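Long-range contacts in dihydropteroate synthase (PDB 6Q62), which probably catalyses the condensation of para-aminobenzoate with 6-hydroxymethyl-7,8-dihydropterin diphosphate to 7,8-dihydropteroate, a step in folate synthesis: residues His48-Ala53 / Val91-Leu96; Val139-Met144 / Arg185-Asp190; Asp160-Glu165 / Val203-His208; Ala221-Lys226 / Ala247-Ala252. All coordinates share one frame; numbering follows the deposited sequence.

Interaction 1 of 4, residues His48-Ala53 / Val91-Leu96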
loop_
_atom_site.group_PDB
_atom_site.type_symbol
_atom_site.label_atom_id
_atom_site.label_comp_id
_atom_site.label_asym_id
_atom_site.label_seq_id
_atom_site.Cartn_x
_atom_site.Cartn_y
_atom_site.Cartn_z
ATOM N N HIS A 48 -11.365 12.021 -17.649
ATOM C CA HIS A 48 -10.515 11.566 -16.555
ATOM C C HIS A 48 -11.190 11.739 -15.176
ATOM O O HIS A 48 -11.175 10.799 -14.376
ATOM C CB HIS A 48 -9.138 12.260 -16.608
ATOM C CG HIS A 48 -8.161 11.684 -15.635
ATOM N ND1 HIS A 48 -7.792 10.348 -15.695
ATOM C CD2 HIS A 48 -7.511 12.268 -14.604
ATOM C CE1 HIS A 48 -6.937 10.171 -14.698
ATOM N NE2 HIS A 48 -6.751 11.283 -14.005
ATOM N N GLY A 49 -11.813 12.895 -14.929
ATOM C CA GLY A 49 -12.533 13.133 -13.677
ATOM C C GLY A 49 -13.686 12.149 -13.509
ATOM O O GLY A 49 -13.886 11.622 -12.411
ATOM N N LEU A 50 -14.374 11.806 -14.612
ATOM C CA LEU A 50 -15.469 10.813 -14.538
ATOM C C LEU A 50 -14.937 9.424 -14.182
ATOM O O LEU A 50 -15.556 8.718 -13.374
ATOM C CB LEU A 50 -16.256 10.749 -15.842
ATOM C CG LEU A 50 -17.100 11.976 -16.196
ATOM C CD1 LEU A 50 -17.780 11.785 -17.535
ATOM C CD2 LEU A 50 -18.130 12.283 -15.127
ATOM N N ARG A 51 -13.752 9.072 -14.710
ATOM C CA ARG A 51 -13.093 7.787 -14.409
ATOM C C ARG A 51 -12.700 7.757 -12.926
ATOM O O ARG A 51 -12.932 6.759 -12.252
ATOM C CB ARG A 51 -11.857 7.564 -15.303
ATOM C CG ARG A 51 -11.149 6.255 -14.975
ATOM C CD ARG A 51 -10.121 5.809 -15.979
ATOM N NE ARG A 51 -8.934 6.663 -16.017
ATOM C CZ ARG A 51 -7.847 6.491 -15.269
ATOM N NH1 ARG A 51 -7.790 5.507 -14.385
ATOM N NH2 ARG A 51 -6.810 7.299 -15.404
ATOM N N LEU A 52 -12.162 8.876 -12.397
ATOM C CA LEU A 52 -11.801 8.931 -10.980
ATOM C C LEU A 52 -13.022 8.821 -10.064
ATOM O O LEU A 52 -12.943 8.176 -9.008
ATOM C CB LEU A 52 -10.948 10.172 -10.665
ATOM C CG LEU A 52 -9.608 10.274 -11.421
ATOM C CD1 LEU A 52 -8.773 11.403 -10.850
ATOM C CD2 LEU A 52 -8.819 8.942 -11.408
ATOM N N ALA A 53 -14.150 9.450 -10.444
ATOM C CA ALA A 53 -15.396 9.308 -9.693
ATOM C C ALA A 53 -15.798 7.817 -9.701
ATOM O O ALA A 53 -16.090 7.283 -8.642
ATOM C CB ALA A 53 -16.508 10.135 -10.312
ATOM N N VAL A 91 -19.603 19.284 -12.723
ATOM C CA VAL A 91 -20.664 19.570 -11.742
ATOM C C VAL A 91 -22.008 18.967 -12.226
ATOM O O VAL A 91 -22.784 18.465 -11.408
ATOM C CB VAL A 91 -20.734 21.071 -11.347
ATOM C CG1 VAL A 91 -21.313 21.944 -12.462
ATOM C CG2 VAL A 91 -21.499 21.261 -10.037
ATOM N N ALA A 92 -22.215 18.936 -13.543
ATOM C CA ALA A 92 -23.423 18.375 -14.158
ATOM C C ALA A 92 -23.371 16.833 -14.249
ATOM O O ALA A 92 -24.425 16.182 -14.313
ATOM C CB ALA A 92 -23.597 18.954 -15.546
ATOM N N GLN A 93 -22.155 16.241 -14.308
ATOM C CA GLN A 93 -22.012 14.801 -14.542
ATOM C C GLN A 93 -21.519 13.972 -13.352
ATOM O O GLN A 93 -21.375 12.756 -13.478
ATOM C CB GLN A 93 -21.114 14.578 -15.762
ATOM C CG GLN A 93 -21.716 15.187 -17.031
ATOM C CD GLN A 93 -20.817 15.054 -18.211
ATOM O OE1 GLN A 93 -20.477 13.951 -18.602
ATOM N NE2 GLN A 93 -20.439 16.175 -18.809
ATOM N N THR A 94 -21.262 14.611 -12.202
ATOM C CA THR A 94 -20.870 13.908 -10.990
ATOM C C THR A 94 -21.660 14.481 -9.831
ATOM O O THR A 94 -22.165 15.604 -9.906
ATOM C CB THR A 94 -19.342 13.998 -10.680
ATOM O OG1 THR A 94 -19.085 15.254 -10.074
ATOM C CG2 THR A 94 -18.447 13.790 -11.884
ATOM N N ALA A 95 -21.702 13.717 -8.726
ATOM C CA ALA A 95 -22.351 14.110 -7.482
ATOM C C ALA A 95 -21.287 14.524 -6.465
ATOM O O ALA A 95 -21.622 14.885 -5.336
ATOM C CB ALA A 95 -23.164 12.932 -6.945
ATOM N N LEU A 96 -19.995 14.470 -6.859
ATOM C CA LEU A 96 -18.894 14.741 -5.949
ATOM C C LEU A 96 -18.622 16.197 -5.691
ATOM O O LEU A 96 -18.642 16.969 -6.626
ATOM C CB LEU A 96 -17.570 14.136 -6.540
ATOM C CG LEU A 96 -17.525 12.626 -6.678
ATOM C CD1 LEU A 96 -16.106 12.179 -7.116
ATOM C CD2 LEU A 96 -17.932 11.920 -5.339
#

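Interaction 2 of 4, residues Val139-Met144 / Arg185-Asp190. With 6GU (6-chloroguanine), chain E.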
loop_
_atom_site.group_PDB
_atom_site.type_symbol
_atom_site.label_atom_id
_atom_site.label_comp_id
_atom_site.label_asym_id
_atom_site.label_seq_id
_atom_site.Cartn_x
_atom_site.Cartn_y
_atom_site.Cartn_z
ATOM N N VAL A 139 -16.759 28.891 0.987
ATOM C CA VAL A 139 -16.460 27.509 0.637
ATOM C C VAL A 139 -15.235 27.065 1.447
ATOM O O VAL A 139 -14.398 27.913 1.802
ATOM C CB VAL A 139 -16.188 27.300 -0.911
ATOM C CG1 VAL A 139 -17.447 27.515 -1.755
ATOM C CG2 VAL A 139 -15.045 28.177 -1.408
ATOM N N PRO A 140 -15.023 25.735 1.627
ATOM C CA PRO A 140 -13.804 25.282 2.301
ATOM C C PRO A 140 -12.553 25.655 1.510
ATOM O O PRO A 140 -12.599 25.762 0.279
ATOM C CB PRO A 140 -13.973 23.758 2.371
ATOM C CG PRO A 140 -15.488 23.530 2.277
ATOM C CD PRO A 140 -15.940 24.615 1.347
ATOM N N VAL A 141 -11.430 25.755 2.201
ATOM C CA VAL A 141 -10.167 26.142 1.552
ATOM C C VAL A 141 -9.005 25.373 2.140
ATOM O O VAL A 141 -8.900 25.241 3.359
ATOM C CB VAL A 141 -9.914 27.681 1.579
ATOM C CG1 VAL A 141 -9.862 28.196 3.033
ATOM C CG2 VAL A 141 -8.609 28.034 0.836
ATOM N N VAL A 142 -8.111 24.896 1.274
ATOM C CA VAL A 142 -6.901 24.218 1.707
ATOM C C VAL A 142 -5.781 25.247 1.753
ATOM O O VAL A 142 -5.494 25.876 0.738
ATOM C CB VAL A 142 -6.494 23.061 0.749
ATOM C CG1 VAL A 142 -5.224 22.362 1.248
ATOM C CG2 VAL A 142 -7.630 22.053 0.546
ATOM N N LEU A 143 -5.100 25.351 2.896
ATOM C CA LEU A 143 -3.951 26.206 3.073
ATOM C C LEU A 143 -2.705 25.332 3.048
ATOM O O LEU A 143 -2.463 24.565 3.976
ATOM C CB LEU A 143 -4.057 26.970 4.406
ATOM C CG LEU A 143 -5.382 27.747 4.668
ATOM C CD1 LEU A 143 -5.391 28.319 6.090
ATOM C CD2 LEU A 143 -5.586 28.897 3.643
ATOM N N MET A 144 -1.936 25.429 1.987
ATOM C CA MET A 144 -0.757 24.589 1.827
ATOM C C MET A 144 0.518 25.356 2.150
ATOM O O MET A 144 0.553 26.586 2.001
ATOM C CB MET A 144 -0.725 24.064 0.382
ATOM C CG MET A 144 0.193 22.843 0.182
ATOM S SD MET A 144 0.621 22.563 -1.553
ATOM C CE MET A 144 1.933 23.777 -1.755
ATOM N N ARG A 185 -14.086 26.350 10.609
ATOM C CA ARG A 185 -14.656 25.065 10.204
ATOM C C ARG A 185 -14.503 24.795 8.708
ATOM O O ARG A 185 -14.749 23.669 8.260
ATOM C CB ARG A 185 -16.149 24.969 10.591
ATOM C CG ARG A 185 -16.371 24.898 12.110
ATOM C CD ARG A 185 -17.822 25.130 12.477
ATOM N NE ARG A 185 -18.185 26.548 12.453
ATOM C CZ ARG A 185 -19.374 27.024 12.816
ATOM N NH1 ARG A 185 -20.329 26.200 13.240
ATOM N NH2 ARG A 185 -19.618 28.326 12.762
ATOM N N ARG A 186 -14.170 25.839 7.935
ATOM C CA ARG A 186 -14.011 25.702 6.494
ATOM C C ARG A 186 -12.523 25.529 6.120
ATOM O O ARG A 186 -12.205 25.452 4.940
ATOM C CB ARG A 186 -14.618 26.946 5.795
ATOM C CG ARG A 186 -16.164 26.882 5.735
ATOM C CD ARG A 186 -16.787 28.064 5.028
ATOM N NE ARG A 186 -18.246 27.960 5.065
ATOM C CZ ARG A 186 -19.042 28.819 5.682
ATOM N NH1 ARG A 186 -18.537 29.883 6.289
ATOM N NH2 ARG A 186 -20.357 28.648 5.656
ATOM N N LEU A 187 -11.621 25.500 7.090
ATOM C CA LEU A 187 -10.190 25.410 6.789
ATOM C C LEU A 187 -9.673 23.993 6.771
ATOM O O LEU A 187 -10.092 23.172 7.595
ATOM C CB LEU A 187 -9.364 26.204 7.816
ATOM C CG LEU A 187 -9.677 27.696 7.968
ATOM C CD1 LEU A 187 -8.783 28.328 9.022
ATOM C CD2 LEU A 187 -9.525 28.446 6.650
ATOM N N LEU A 188 -8.679 23.729 5.891
ATOM C CA LEU A 188 -7.921 22.486 5.830
ATOM C C LEU A 188 -6.488 22.954 5.712
ATOM O O LEU A 188 -6.253 24.063 5.204
ATOM C CB LEU A 188 -8.268 21.631 4.597
ATOM C CG LEU A 188 -9.710 21.091 4.528
ATOM C CD1 LEU A 188 -10.588 22.001 3.718
ATOM C CD2 LEU A 188 -9.718 19.718 3.889
ATOM N N ILE A 189 -5.532 22.141 6.193
ATOM C CA ILE A 189 -4.114 22.510 6.058
ATOM C C ILE A 189 -3.366 21.393 5.358
ATOM O O ILE A 189 -3.827 20.255 5.339
ATOM C CB ILE A 189 -3.455 22.926 7.384
ATOM C CG1 ILE A 189 -3.515 21.763 8.438
ATOM C CG2 ILE A 189 -4.061 24.251 7.873
ATOM C CD1 ILE A 189 -2.779 22.062 9.762
ATOM N N ASP A 190 -2.217 21.722 4.771
ATOM C CA ASP A 190 -1.469 20.733 4.019
ATOM C C ASP A 190 0.009 21.119 4.143
ATOM O O ASP A 190 0.356 22.266 3.831
ATOM C CB ASP A 190 -1.949 20.824 2.566
ATOM C CG ASP A 190 -1.299 19.890 1.579
ATOM O OD1 ASP A 190 -0.167 19.430 1.844
ATOM O OD2 ASP A 190 -1.893 19.656 0.531
HETATM CL CL6 6GU E . 0.719 18.155 -2.200
HETATM N N1 6GU E . -1.301 19.580 -1.992
HETATM C C2 6GU E . -2.203 20.489 -2.544
HETATM N N2 6GU E . -3.062 20.990 -1.668
HETATM N N3 6GU E . -2.236 20.894 -3.864
HETATM C C4 6GU E . -1.245 20.340 -4.645
HETATM C C5 6GU E . -0.276 19.427 -4.147
HETATM C C6 6GU E . -0.396 19.121 -2.828
HETATM N N7 6GU E . 0.589 19.071 -5.179
HETATM C C8 6GU E . 0.114 19.789 -6.273
HETATM N N9 6GU E . -0.978 20.548 -5.992
#

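Interaction 3 of 4, residues Asp160-Glu165 / Val203-His208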
loop_
_atom_site.group_PDB
_atom_site.type_symbol
_atom_site.label_atom_id
_atom_site.label_comp_id
_atom_site.label_asym_id
_atom_site.label_seq_id
_atom_site.Cartn_x
_atom_site.Cartn_y
_atom_site.Cartn_z
ATOM N N ASP A 160 16.047 24.884 9.393
ATOM C CA ASP A 160 16.702 24.509 10.643
ATOM C C ASP A 160 15.914 23.332 11.241
ATOM O O ASP A 160 16.512 22.383 11.751
ATOM C CB ASP A 160 16.711 25.686 11.626
ATOM C CG ASP A 160 17.815 26.702 11.408
ATOM O OD1 ASP A 160 18.831 26.351 10.762
ATOM O OD2 ASP A 160 17.677 27.846 11.913
ATOM N N ASP A 161 14.567 23.383 11.107
ATOM C CA ASP A 161 13.617 22.400 11.610
ATOM C C ASP A 161 12.377 22.480 10.706
ATOM O O ASP A 161 11.470 23.275 10.969
ATOM C CB ASP A 161 13.269 22.740 13.078
ATOM C CG ASP A 161 12.459 21.718 13.862
ATOM O OD1 ASP A 161 11.789 20.866 13.229
ATOM O OD2 ASP A 161 12.454 21.802 15.108
ATOM N N VAL A 162 12.349 21.670 9.633
ATOM C CA VAL A 162 11.242 21.674 8.659
ATOM C C VAL A 162 9.854 21.470 9.315
ATOM O O VAL A 162 8.914 22.153 8.935
ATOM C CB VAL A 162 11.475 20.697 7.469
ATOM C CG1 VAL A 162 11.305 19.224 7.879
ATOM C CG2 VAL A 162 10.560 21.042 6.291
ATOM N N VAL A 163 9.731 20.569 10.300
ATOM C CA VAL A 163 8.443 20.289 10.959
ATOM C C VAL A 163 7.947 21.514 11.717
ATOM O O VAL A 163 6.759 21.872 11.625
ATOM C CB VAL A 163 8.538 19.031 11.885
ATOM C CG1 VAL A 163 7.280 18.859 12.753
ATOM C CG2 VAL A 163 8.783 17.783 11.060
ATOM N N ALA A 164 8.853 22.137 12.496
ATOM C CA ALA A 164 8.487 23.307 13.284
ATOM C C ALA A 164 8.170 24.503 12.369
ATOM O O ALA A 164 7.215 25.226 12.636
ATOM C CB ALA A 164 9.597 23.665 14.256
ATOM N N GLU A 165 8.933 24.677 11.288
ATOM C CA GLU A 165 8.746 25.769 10.322
ATOM C C GLU A 165 7.419 25.640 9.567
ATOM O O GLU A 165 6.682 26.625 9.449
ATOM C CB GLU A 165 9.947 25.880 9.384
ATOM C CG GLU A 165 11.120 26.549 10.084
ATOM C CD GLU A 165 12.458 26.510 9.375
ATOM O OE1 GLU A 165 12.546 27.002 8.227
ATOM O OE2 GLU A 165 13.433 26.017 9.988
ATOM N N VAL A 203 10.070 13.058 4.281
ATOM C CA VAL A 203 9.988 11.903 5.179
ATOM C C VAL A 203 9.783 12.382 6.625
ATOM O O VAL A 203 8.937 11.836 7.337
ATOM C CB VAL A 203 11.229 10.989 5.019
ATOM C CG1 VAL A 203 11.257 9.893 6.088
ATOM C CG2 VAL A 203 11.270 10.373 3.624
ATOM N N GLN A 204 10.510 13.449 7.035
ATOM C CA GLN A 204 10.355 14.046 8.368
ATOM C C GLN A 204 8.926 14.533 8.582
ATOM O O GLN A 204 8.333 14.264 9.626
ATOM C CB GLN A 204 11.318 15.225 8.568
ATOM C CG GLN A 204 12.783 14.840 8.809
ATOM C CD GLN A 204 13.029 14.179 10.147
ATOM O OE1 GLN A 204 12.445 14.537 11.181
ATOM N NE2 GLN A 204 13.911 13.199 10.146
ATOM N N LEU A 205 8.369 15.256 7.602
ATOM C CA LEU A 205 7.008 15.784 7.721
ATOM C C LEU A 205 5.967 14.702 7.792
ATOM O O LEU A 205 4.962 14.874 8.491
ATOM C CB LEU A 205 6.683 16.731 6.552
ATOM C CG LEU A 205 7.359 18.110 6.604
ATOM C CD1 LEU A 205 7.337 18.745 5.246
ATOM C CD2 LEU A 205 6.683 19.024 7.644
ATOM N N LEU A 206 6.181 13.595 7.050
ATOM C CA LEU A 206 5.250 12.463 7.066
ATOM C C LEU A 206 5.354 11.720 8.395
ATOM O O LEU A 206 4.336 11.436 9.017
ATOM C CB LEU A 206 5.533 11.504 5.897
ATOM C CG LEU A 206 4.644 10.254 5.749
ATOM C CD1 LEU A 206 3.169 10.613 5.782
ATOM C CD2 LEU A 206 4.962 9.545 4.418
ATOM N N ALA A 207 6.579 11.484 8.866
ATOM C CA ALA A 207 6.769 10.791 10.141
ATOM C C ALA A 207 6.160 11.604 11.299
ATOM O O ALA A 207 5.549 11.019 12.187
ATOM C CB ALA A 207 8.255 10.552 10.384
ATOM N N HIS A 208 6.282 12.943 11.250
ATOM C CA HIS A 208 5.773 13.854 12.286
ATOM C C HIS A 208 4.417 14.476 11.965
ATOM O O HIS A 208 4.010 15.434 12.621
ATOM C CB HIS A 208 6.803 14.936 12.605
ATOM C CG HIS A 208 8.053 14.408 13.216
ATOM N ND1 HIS A 208 9.194 14.267 12.479
ATOM C CD2 HIS A 208 8.297 14.007 14.483
ATOM C CE1 HIS A 208 10.116 13.830 13.319
ATOM N NE2 HIS A 208 9.613 13.627 14.526
#

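Interaction 4 of 4, residues Ala221-Lys226 / Ala247-Ala252. With 6GU (6-chloroguanine), chain E.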
loop_
_atom_site.group_PDB
_atom_site.type_symbol
_atom_site.label_atom_id
_atom_site.label_comp_id
_atom_site.label_asym_id
_atom_site.label_seq_id
_atom_site.Cartn_x
_atom_site.Cartn_y
_atom_site.Cartn_z
ATOM N N ALA A 221 -2.828 15.429 2.655
ATOM C CA ALA A 221 -1.459 15.003 2.317
ATOM C C ALA A 221 -1.489 14.625 0.856
ATOM O O ALA A 221 -2.358 13.895 0.438
ATOM C CB ALA A 221 -1.050 13.777 3.140
ATOM N N GLY A 222 -0.531 15.115 0.104
ATOM C CA GLY A 222 -0.402 14.805 -1.312
ATOM C C GLY A 222 1.025 14.375 -1.621
ATOM O O GLY A 222 1.901 15.226 -1.714
ATOM N N LEU A 223 1.285 13.069 -1.771
ATOM C CA LEU A 223 2.648 12.620 -2.093
ATOM C C LEU A 223 2.622 11.881 -3.423
ATOM O O LEU A 223 3.631 11.302 -3.835
ATOM C CB LEU A 223 3.167 11.662 -0.988
ATOM C CG LEU A 223 3.295 12.214 0.434
ATOM C CD1 LEU A 223 2.230 11.627 1.343
ATOM C CD2 LEU A 223 4.626 11.868 1.016
ATOM N N SER A 224 1.497 11.955 -4.117
ATOM C CA SER A 224 1.239 11.178 -5.325
ATOM C C SER A 224 2.259 11.313 -6.449
ATOM O O SER A 224 2.387 12.344 -7.089
ATOM C CB SER A 224 -0.165 11.451 -5.840
ATOM O OG SER A 224 -0.477 10.491 -6.827
ATOM N N ARG A 225 2.968 10.199 -6.708
ATOM C CA ARG A 225 3.962 10.034 -7.775
ATOM C C ARG A 225 5.057 11.088 -7.716
ATOM O O ARG A 225 5.719 11.360 -8.730
ATOM C CB ARG A 225 3.283 10.035 -9.157
ATOM C CG ARG A 225 2.225 8.925 -9.309
ATOM C CD ARG A 225 1.592 9.089 -10.661
ATOM N NE ARG A 225 0.622 8.031 -10.965
ATOM C CZ ARG A 225 0.245 7.714 -12.198
ATOM N NH1 ARG A 225 0.717 8.390 -13.237
ATOM N NH2 ARG A 225 -0.617 6.728 -12.401
ATOM N N LYS A 226 5.260 11.653 -6.526
ATOM C CA LYS A 226 6.232 12.729 -6.398
ATOM C C LYS A 226 7.673 12.231 -6.418
ATOM O O LYS A 226 7.937 11.044 -6.181
ATOM C CB LYS A 226 5.933 13.581 -5.182
ATOM C CG LYS A 226 4.627 14.373 -5.411
ATOM C CD LYS A 226 4.364 15.382 -4.345
ATOM C CE LYS A 226 3.278 16.308 -4.864
ATOM N NZ LYS A 226 2.823 17.184 -3.791
ATOM N N ALA A 247 1.438 3.388 -0.594
ATOM C CA ALA A 247 1.999 3.143 0.729
ATOM C C ALA A 247 2.115 4.474 1.490
ATOM O O ALA A 247 1.684 4.548 2.639
ATOM C CB ALA A 247 3.364 2.496 0.608
ATOM N N ALA A 248 2.678 5.515 0.849
ATOM C CA ALA A 248 2.826 6.848 1.479
ATOM C C ALA A 248 1.472 7.422 1.938
ATOM O O ALA A 248 1.355 7.911 3.068
ATOM C CB ALA A 248 3.519 7.807 0.513
ATOM N N HIS A 249 0.443 7.282 1.104
ATOM C CA HIS A 249 -0.888 7.772 1.461
ATOM C C HIS A 249 -1.518 6.987 2.590
ATOM O O HIS A 249 -2.142 7.586 3.476
ATOM C CB HIS A 249 -1.777 7.877 0.231
ATOM C CG HIS A 249 -1.315 9.011 -0.645
ATOM N ND1 HIS A 249 -0.915 8.804 -1.943
ATOM C CD2 HIS A 249 -1.134 10.321 -0.332
ATOM C CE1 HIS A 249 -0.535 9.992 -2.401
ATOM N NE2 HIS A 249 -0.628 10.931 -1.452
ATOM N N LEU A 250 -1.320 5.653 2.611
ATOM C CA LEU A 250 -1.797 4.865 3.760
ATOM C C LEU A 250 -1.089 5.285 5.029
ATOM O O LEU A 250 -1.743 5.467 6.054
ATOM C CB LEU A 250 -1.571 3.365 3.469
ATOM C CG LEU A 250 -1.983 2.403 4.585
ATOM C CD1 LEU A 250 -3.454 2.628 4.995
ATOM C CD2 LEU A 250 -1.778 0.975 4.140
ATOM N N LEU A 251 0.247 5.501 4.975
ATOM C CA LEU A 251 0.993 5.958 6.146
ATOM C C LEU A 251 0.495 7.325 6.614
ATOM O O LEU A 251 0.346 7.537 7.818
ATOM C CB LEU A 251 2.523 6.021 5.849
ATOM C CG LEU A 251 3.190 4.678 5.571
ATOM C CD1 LEU A 251 4.634 4.900 5.126
ATOM C CD2 LEU A 251 3.120 3.750 6.813
ATOM N N ALA A 252 0.165 8.229 5.667
ATOM C CA ALA A 252 -0.346 9.555 6.028
ATOM C C ALA A 252 -1.690 9.436 6.743
ATOM O O ALA A 252 -1.918 10.091 7.780
ATOM C CB ALA A 252 -0.494 10.416 4.766
HETATM CL CL6 6GU E . 0.719 18.155 -2.200
HETATM N N1 6GU E . -1.301 19.580 -1.992
HETATM C C2 6GU E . -2.203 20.489 -2.544
HETATM N N2 6GU E . -3.062 20.990 -1.668
HETATM N N3 6GU E . -2.236 20.894 -3.864
HETATM C C4 6GU E . -1.245 20.340 -4.645
HETATM C C5 6GU E . -0.276 19.427 -4.147
HETATM C C6 6GU E . -0.396 19.121 -2.828
HETATM N N7 6GU E . 0.589 19.071 -5.179
HETATM C C8 6GU E . 0.114 19.789 -6.273
HETATM N N9 6GU E . -0.978 20.548 -5.992
#

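Interaction 1 of 4, residues His48-Ala53 / Val91-Leu96
The imidazole of His-48 has Leu-52 CG over one face, 4.0 Å above the ring plane and shifted toward the rim, while Arg-51 NH2 lies in plane at its edge. This is the flank of helix 41-54 that is turned away from Val-91-Leu-96; the other flank meets the C-terminal end of helix 76-93, its neighbour in the outer helical layer of the TIM barrel. The flat amide of Gln-93 comes in at the end of an extended chain and brings OE1 to 3.6 Å from Leu-50 CD1, at the exposed side of a surface contact. Leu-50, with CG beside its backbone N (chi1 -68°), sends its two methyls to different partners: CD1 to that amide and CD2 to Thr-94 CG2, 3.6 Å away, the leucine and threonine crossing obliquely. Thr-94 is where the chain leaves the helix. Its OG1 sits in the crowded position between N and the carbonyl carbon (chi1 80°), bonded to Leu-90 O, and CG2 is thereby presented to helix 41-54. No hydrogen bond joins the segments. One turn further along, Ala-53 takes Leu-96 from the loop entering strand 98-101, with Ala-53 CB 3.8 Å from Leu-96 CD1.

Interaction 2 of 4, residues Val139-Met144 / Arg185-Asp190
Asp-190 holds the 6-chloroguanine through one carboxylate oxygen: OD2 accepts from the ligand's N2 at 2.8 Å and lies 2.6 Å from its N1. OD1 accepts from Gly-192 N, which helps fix the rotation of the carboxylate, and CG stands anti to the backbone N (chi1 179°). The strands that carry Met-144 and Asp-190, 141-144 and 187-190, are neighbouring parallel strands of the TIM barrel, the two ends of a beta-alpha-beta unit whose helix is 162-179. Four backbone bonds join them. Arg-186 O receives Val-141 N almost along its C=O axis at 2.9 Å, and Leu-188 N reaches Val-141 O in the carbonyl plane. Leu-143 N to Leu-188 O is the straightest (168°), although the donor stands above the carbonyl plane, as does Asp-190 N over Leu-143 O at 3.0 Å. Val-141, Leu-143, Leu-187 and Ile-189 face outward, Leu-187 and Ile-189 both packing on Ile-174 of the helix; Val-141 CG1 and Leu-187 CD2 lie side by side, 3.6 Å apart. Val-142, Met-144, Leu-188 and Asp-190 point to the barrel interior. There Met-144 runs alongside Asp-190, with CG against the carboxylate carbon CG at 3.6 Å, then bends at chi3 (80°) so that SD comes 3.6 Å from ligand N1.

Interaction 3 of 4, residues Asp160-Glu165 / Val203-His208
Helix 162-179 begins in the segment Asp-160-Glu-165 and helix 199-207 ends in Val-203-His-208; the backbones come closest at Val-163 and Leu-205, whose CA atoms are 5.7 Å apart. Asp-161 is the N-cap of the first helix: its OD1 takes Ala-164 N at 3.3 Å, approached from well above the carboxylate plane. From the first turn Glu-165 reaches back, and OE2 accepts from Asp-161 N at 3.1 Å and more weakly from Asp-160 N. At the other helix end His-208 leaves helical geometry, yet its N and its ring ND1 both bond to Gln-204 O, so a single carbonyl grips backbone and imidazole, with the ND1 bond 3.0 Å long. In the outer layer of the TIM barrel these are the helices before and after strand 187-190 in the chain, and no hydrogen bond joins the two segments; the contact is mostly aliphatic. Val-163 turns CG2 to His-208 CB, 3.8 Å away, the two side chains crossing at about a right angle. Leu-205 is split between both valines, CD1 facing Val-162 CG2 at 4.1 Å and CD2 resting on Val-163 CA at 4.0 Å. Val-162 CG1 meets the CB of Gln-204, a residue that, like His-208, also packs on Val-281 of the second subunit.

Interaction 4 of 4, residues Ala221-Lys226 / Ala247-Ala252
The loop that follows strand 220-221 at the C-terminal mouth of the TIM barrel carries Gly-222 and Lys-226 of the 6-chloroguanine pocket, and helix 242-254 backs it. The one hydrogen bond across the contact runs from Leu-223 N to His-249 NE2, 2.9 Å long and nearly straight at 171°, with the donor 26° out of the ring plane. NE2 is thus the acceptor, so a neutral ring would probably carry its proton on ND1. The loop wraps round the edge of the imidazole: Gly-222 and Ser-224 lie near its plane, Ser-224 N being 3.3 Å from CE1. Leu-223 slides past His-249 in the opposite direction to rest CD1 on Ala-248 CB at 4.1 Å, and one helical turn on Ala-252 CB meets Ala-221 CB at 3.8 Å. A type II turn from Leu-223 to Lys-226, with Arg-225 at positive phi (55°), swings the extended lysine back over the loop. NZ, whose place is less sure, donates to Gly-222 O, Phe-193 O and ligand N7. Ser-224 OG bonds elsewhere, to His-263 ND1. This Ser-Arg-Lys turn follows the seventh barrel strand in dihydropteroate synthases, its lysine reaching into the pterin pocket.

From the N terminus, interaction 1 comes first, closing the loop that runs through strand 59-63 and joining two successive outer helices before any other contact opens. Interactions 2 and 3 then cross, their segments alternating: strand 141-144, the start of helix 162-179, strand 187-190 and the end of helix 199-207. The first pairs strands of the barrel wall, the second the helices that follow them in the chain. Interaction 4 follows in series, spanning helix 227-233. It touches interaction 3 where Leu-206 packs on Ala-252 and Leu-223, and interactions 3 and 4 both also meet the second subunit. Interactions 2 and 4 do not touch each other but both reach the 6-chloroguanine, whereas interaction 1 lies about 35 Å from interaction 3, centre to centre, across the barrel.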